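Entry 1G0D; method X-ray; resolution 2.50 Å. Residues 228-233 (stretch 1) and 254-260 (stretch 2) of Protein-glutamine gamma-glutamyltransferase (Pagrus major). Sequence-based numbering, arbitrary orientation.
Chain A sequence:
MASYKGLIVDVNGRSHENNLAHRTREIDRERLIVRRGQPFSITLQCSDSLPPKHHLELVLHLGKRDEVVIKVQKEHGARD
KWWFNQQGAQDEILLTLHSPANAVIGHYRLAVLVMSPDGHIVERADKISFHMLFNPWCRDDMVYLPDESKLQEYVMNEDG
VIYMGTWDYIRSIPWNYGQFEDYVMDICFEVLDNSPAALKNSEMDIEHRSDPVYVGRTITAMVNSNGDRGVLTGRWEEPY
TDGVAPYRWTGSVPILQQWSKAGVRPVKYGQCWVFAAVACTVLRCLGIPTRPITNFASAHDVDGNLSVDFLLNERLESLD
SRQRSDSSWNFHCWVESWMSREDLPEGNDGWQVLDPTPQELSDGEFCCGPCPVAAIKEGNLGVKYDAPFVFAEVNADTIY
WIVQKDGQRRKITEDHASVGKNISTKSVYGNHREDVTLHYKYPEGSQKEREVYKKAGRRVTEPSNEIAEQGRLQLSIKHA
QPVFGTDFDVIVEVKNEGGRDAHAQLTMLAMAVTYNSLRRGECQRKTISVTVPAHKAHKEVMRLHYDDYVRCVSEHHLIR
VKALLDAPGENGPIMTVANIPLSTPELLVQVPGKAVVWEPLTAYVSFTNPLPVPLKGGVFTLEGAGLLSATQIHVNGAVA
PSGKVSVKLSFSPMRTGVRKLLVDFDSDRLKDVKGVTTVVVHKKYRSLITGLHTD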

# COMPACT_ATOMS: atom_id res chain seq x y z
N ASP A 228 11.80 -16.82 1.46
CA ASP A 228 12.54 -17.18 2.64
C ASP A 228 12.83 -16.02 3.58
O ASP A 228 12.93 -16.21 4.79
CB ASP A 228 13.80 -17.96 2.27
CG ASP A 228 14.53 -17.36 1.14
OD1 ASP A 228 13.92 -17.26 0.05
OD2 ASP A 228 15.72 -16.99 1.33
N ARG A 229 12.94 -14.80 3.05
CA ARG A 229 13.16 -13.67 3.93
C ARG A 229 12.22 -12.53 3.71
O ARG A 229 12.38 -11.49 4.31
CB ARG A 229 14.58 -13.18 3.80
CG ARG A 229 15.60 -14.13 4.38
CD ARG A 229 17.01 -13.54 4.34
NE ARG A 229 18.01 -14.60 4.24
CZ ARG A 229 19.14 -14.63 4.93
NH1 ARG A 229 19.42 -13.66 5.78
NH2 ARG A 229 20.00 -15.64 4.79
N GLY A 230 11.22 -12.73 2.87
CA GLY A 230 10.28 -11.66 2.56
C GLY A 230 9.70 -11.12 3.82
O GLY A 230 9.91 -11.69 4.88
N VAL A 231 8.95 -10.03 3.74
CA VAL A 231 8.40 -9.48 4.97
C VAL A 231 7.09 -10.12 5.38
O VAL A 231 6.84 -10.30 6.58
CB VAL A 231 8.19 -7.97 4.85
CG1 VAL A 231 7.39 -7.37 6.09
CG2 VAL A 231 9.53 -7.37 4.70
N LEU A 232 6.26 -10.47 4.40
CA LEU A 232 4.97 -11.07 4.69
C LEU A 232 4.72 -12.33 3.89
O LEU A 232 5.23 -12.52 2.78
CB LEU A 232 3.85 -10.10 4.35
CG LEU A 232 3.53 -8.95 5.30
CD1 LEU A 232 2.83 -7.85 4.52
CD2 LEU A 232 2.67 -9.45 6.45
N THR A 233 3.88 -13.19 4.46
CA THR A 233 3.48 -14.42 3.83
C THR A 233 2.06 -14.13 3.33
O THR A 233 1.22 -13.59 4.07
CB THR A 233 3.48 -15.56 4.88
OG1 THR A 233 4.83 -15.96 5.13
CG2 THR A 233 2.71 -16.76 4.39
N PRO A 254 3.72 -2.92 13.21
CA PRO A 254 3.71 -4.22 13.91
C PRO A 254 4.20 -5.39 13.06
O PRO A 254 4.78 -6.34 13.57
CB PRO A 254 2.26 -4.38 14.35
CG PRO A 254 1.69 -3.00 14.32
CD PRO A 254 2.36 -2.37 13.12
N ILE A 255 3.97 -5.32 11.76
CA ILE A 255 4.43 -6.35 10.84
C ILE A 255 5.96 -6.27 10.74
O ILE A 255 6.65 -7.29 10.79
CB ILE A 255 3.86 -6.11 9.44
CG1 ILE A 255 2.37 -6.38 9.44
CG2 ILE A 255 4.59 -6.93 8.46
CD1 ILE A 255 1.67 -5.74 8.29
N LEU A 256 6.49 -5.05 10.59
CA LEU A 256 7.93 -4.84 10.48
C LEU A 256 8.67 -5.20 11.78
O LEU A 256 9.70 -5.87 11.75
CB LEU A 256 8.25 -3.40 10.07
CG LEU A 256 7.77 -2.92 8.68
CD1 LEU A 256 8.04 -1.42 8.50
CD2 LEU A 256 8.49 -3.68 7.60
N GLN A 257 8.16 -4.78 12.94
CA GLN A 257 8.87 -5.13 14.16
C GLN A 257 8.86 -6.65 14.35
O GLN A 257 9.86 -7.23 14.78
CB GLN A 257 8.25 -4.42 15.38
CG GLN A 257 8.23 -2.88 15.34
CD GLN A 257 9.61 -2.18 15.52
OE1 GLN A 257 10.67 -2.83 15.54
NE2 GLN A 257 9.60 -0.85 15.66
N GLN A 258 7.76 -7.30 13.98
CA GLN A 258 7.62 -8.75 14.10
C GLN A 258 8.59 -9.51 13.20
O GLN A 258 9.22 -10.46 13.62
CB GLN A 258 6.18 -9.15 13.78
CG GLN A 258 5.83 -10.57 14.13
CD GLN A 258 4.34 -10.91 13.93
OE1 GLN A 258 4.01 -11.91 13.27
NE2 GLN A 258 3.43 -10.08 14.50
N TRP A 259 8.68 -9.07 11.94
CA TRP A 259 9.60 -9.64 10.94
C TRP A 259 11.07 -9.56 11.43
O TRP A 259 11.84 -10.51 11.33
CB TRP A 259 9.45 -8.84 9.64
CG TRP A 259 10.47 -9.18 8.60
CD1 TRP A 259 10.41 -10.22 7.72
CD2 TRP A 259 11.68 -8.46 8.29
NE1 TRP A 259 11.51 -10.21 6.88
CE2 TRP A 259 12.31 -9.14 7.21
CE3 TRP A 259 12.30 -7.32 8.82
CZ2 TRP A 259 13.52 -8.71 6.66
CZ3 TRP A 259 13.50 -6.89 8.26
CH2 TRP A 259 14.09 -7.58 7.19
N SER A 260 11.48 -8.40 11.93
CA SER A 260 12.84 -8.23 12.41
C SER A 260 13.04 -8.92 13.75
O SER A 260 14.01 -9.62 13.96
CB SER A 260 13.14 -6.76 12.56
OG SER A 260 14.39 -6.60 13.19

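Residues 254-260 lie within a helix that extends beyond the stretch in both directions, whereas residues 228-233 approach it as a loop that passes into a strand at Leu-232. The helical turns are held by regular backbone hydrogen bonds, among them Trp-259 N to Ile-255 O at 2.9 Å, which places the side chains of these two residues one turn apart on the side of the helix that meets the loop. The backbones come nearest at Val-231 and Trp-259, whose CA atoms are 6.1 Å apart. Together the two stretches bury 284 Å², most of it contributed by Val-231, Trp-259 and Ile-255.

Trp-259 provides the polar link. Its CA-to-CB bond points toward the loop, and with chi1 in the t well the indole reaches the loop backbone, where Trp-259 NE1 donates a hydrogen bond to Arg-229 O (3.0 Å, N-H...acceptor angle 156°). Gly-230 O also lies 3.0 Å from Trp-259 NE1, so two successive carbonyl oxygens gather at the polar edge of the ring, near its plane. The Arg-229 side chain takes no part in this bond; its end leads away from the helix, and its NH1 is hydrogen-bonded elsewhere in the structure.

Val-231 uses both of its methyl groups. Val-231 CG2 sits over one face of the indole, 4.1 Å from the centroid of the five-membered ring of Trp-259 and only 8° off the ring normal, a CH-pi arrangement that sets an aliphatic group against the pi cloud. CG1 meets the aliphatic side chains of the helix, with Val-231 CG1 lying 3.7 Å from Ile-255 CG2 and 4.1 Å from Leu-256 CD2. Leu-232 extends this apolar patch: its CD2 packs 3.8 Å from Ile-255 CG2, so that one isoleucine methyl contacts two consecutive residues of the first stretch.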